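Local coordinates for hypoxanthine-guanine phosphoribosyltransferase (Leishmania tarentolae, PDB 1PZM), which catalyses the transfer of a phosphoribosyl group from 5-phosphoribosyl 1-diphosphate to hypoxanthine or guanine, giving IMP or GMP in purine salvage, at the interface of chains A and B. Residues are numbered along the deposited sequence; one frame, centred on the assembly and turned at random. Chains: chain A/B, hypoxanthine-guanine phosphoribosyltransferase.

The interface of chains A and B. Residues chain A 187-190; chain B 55, 86-87.
A:Tyr190 approaches the partner chain through its phenolic hydroxyl, whose OH lies a loose 4.2 Å from the methyl CB of B:Ala55. One face of its ring is occupied from within its own chain: A:Ser189 CB sits over the centre, 3.7 Å above the plane. The serine thus lies between the aromatic face and the end of the B:Lys87 chain, and its hydroxyl points across the boundary. With chi1 at -64°, OG stands beside the backbone N and opposite the carbonyl carbon, a position from which it faces both B:Ala55 and the aliphatic end of B:Lys87. OG lies 3.3 Å from B:Lys87 CE.

B:Lys87, at the start of strand 86-91, illustrates how a long lysine side chain can serve an interface through its methylenes. Beyond CG the chain is fully extended, chi2 -173° and chi3 -179°, and it runs alongside residues 187-189 of the chain A loop. Each carbon beyond CB has its own neighbour: CG lies against the carbonyl O of A:Glu188, while CD packs at 3.7 Å on A:Glu188 CB. The terminal amino group NZ ends in the neighbourhood of the A:Ala187 carbonyl, too distant for a direct bond. Beyond CB the glutamate chain bends at chi2, and among the residues described its side chain meets the lysine through CB, not the carboxylate.

Water adds polar links to the contact. The carbonyl O of B:Val86 receives two waters: one, at 2.8 Å from this oxygen, continues to A:Glu188 O, and the other continues to A:Ser189 OG, also 2.8 Å from that water. Two backbone carbonyls that point toward opposite chains, offset from each other, are thereby joined through a shared water. This small loop-to-strand patch recurs about the two-fold axis of the deposited dimer, where it probably helps to hold the two subunits in register.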
ATOM      1  N   ALA A 187       0.419 -17.401   5.666  1.00 26.88           N
ATOM      2  CA  ALA A 187       0.800 -17.148   7.097  1.00 26.96           C
ATOM      3  C   ALA A 187       1.626 -15.815   7.302  1.00 25.20           C
ATOM      4  O   ALA A 187       2.639 -15.811   7.965  1.00 25.31           O
ATOM      5  CB  ALA A 187       1.566 -18.351   7.663  1.00 28.53           C
ATOM      6  N   GLU A 188       1.214 -14.742   6.607  1.00 24.11           N
ATOM      7  CA  GLU A 188       1.783 -13.388   6.696  1.00 23.71           C
ATOM      8  C   GLU A 188       3.035 -13.195   5.828  1.00 23.74           C
ATOM      9  O   GLU A 188       3.493 -12.035   5.676  1.00 23.13           O
ATOM     10  CB  GLU A 188       2.044 -12.924   8.166  1.00 24.51           C
ATOM     11  CG  GLU A 188       0.761 -12.841   9.023  1.00 29.19           C
ATOM     12  CD  GLU A 188      -0.282 -11.869   8.441  1.00 35.53           C
ATOM     13  OE1 GLU A 188       0.061 -10.922   7.706  1.00 34.44           O
ATOM     14  OE2 GLU A 188      -1.481 -12.048   8.683  1.00 41.32           O
ATOM     15  N   SER A 189       3.593 -14.298   5.315  1.00 23.26           N
ATOM     16  CA  SER A 189       4.826 -14.241   4.486  1.00 24.02           C
ATOM     17  C   SER A 189       4.480 -14.117   3.002  1.00 22.32           C
ATOM     18  O   SER A 189       3.332 -14.382   2.616  1.00 21.78           O
ATOM     19  CB  SER A 189       5.735 -15.467   4.714  1.00 23.43           C
ATOM     20  OG  SER A 189       6.206 -15.504   6.042  1.00 25.69           O
ATOM     21  N   TYR A 190       5.461 -13.691   2.188  1.00 20.62           N
ATOM     22  CA  TYR A 190       5.385 -13.735   0.724  1.00 20.35           C
ATOM     23  C   TYR A 190       4.607 -12.618   0.078  1.00 19.38           C
ATOM     24  O   TYR A 190       4.536 -12.568  -1.138  1.00 20.33           O
ATOM     25  CB  TYR A 190       4.879 -15.105   0.209  1.00 20.87           C
ATOM     26  CG  TYR A 190       5.573 -16.251   0.901  1.00 23.95           C
ATOM     27  CD1 TYR A 190       6.954 -16.229   1.096  1.00 26.04           C
ATOM     28  CD2 TYR A 190       4.855 -17.352   1.380  1.00 26.66           C
ATOM     29  CE1 TYR A 190       7.602 -17.284   1.765  1.00 31.07           C
ATOM     30  CE2 TYR A 190       5.512 -18.426   2.041  1.00 30.67           C
ATOM     31  CZ  TYR A 190       6.880 -18.375   2.210  1.00 31.31           C
ATOM     32  OH  TYR A 190       7.574 -19.367   2.856  1.00 38.26           O
TER
ATOM     33  N   ALA B  55      11.665 -16.437   6.883  1.00 25.71           N
ATOM     34  CA  ALA B  55      10.205 -16.216   6.842  1.00 26.47           C
ATOM     35  C   ALA B  55       9.583 -16.154   8.223  1.00 26.68           C
ATOM     36  O   ALA B  55       8.716 -15.324   8.484  1.00 27.75           O
ATOM     37  CB  ALA B  55       9.481 -17.295   5.930  1.00 26.99           C
ATOM     38  N   VAL B  86      10.068 -10.453   4.325  1.00 21.94           N
ATOM     39  CA  VAL B  86       9.341  -9.433   5.100  1.00 22.41           C
ATOM     40  C   VAL B  86       7.954  -9.837   5.518  1.00 22.43           C
ATOM     41  O   VAL B  86       7.358 -10.771   4.951  1.00 21.42           O
ATOM     42  CB  VAL B  86       9.264  -8.014   4.397  1.00 25.00           C
ATOM     43  CG1 VAL B  86      10.587  -7.612   3.678  1.00 25.10           C
ATOM     44  CG2 VAL B  86       8.147  -7.899   3.487  1.00 20.33           C
ATOM     45  N   LYS B  87       7.435  -9.146   6.522  1.00 20.92           N
ATOM     46  CA  LYS B  87       6.023  -9.233   6.823  1.00 19.89           C
ATOM     47  C   LYS B  87       5.592  -7.787   6.919  1.00 19.92           C
ATOM     48  O   LYS B  87       6.439  -6.916   7.124  1.00 18.74           O
ATOM     49  CB  LYS B  87       5.766 -10.001   8.146  1.00 20.30           C
ATOM     50  CG  LYS B  87       5.913 -11.552   7.994  1.00 19.72           C
ATOM     51  CD  LYS B  87       5.508 -12.398   9.226  1.00 18.83           C
ATOM     52  CE  LYS B  87       5.732 -13.910   8.935  1.00 21.88           C
ATOM     53  NZ  LYS B  87       5.419 -14.779  10.149  1.00 22.09           N
TER
HETATM   54  O   HOH W   1       4.872 -10.705   3.658  1.00 16.83           O
HETATM   55  O   HOH W   2       8.220 -13.533   5.687  1.00 29.66           O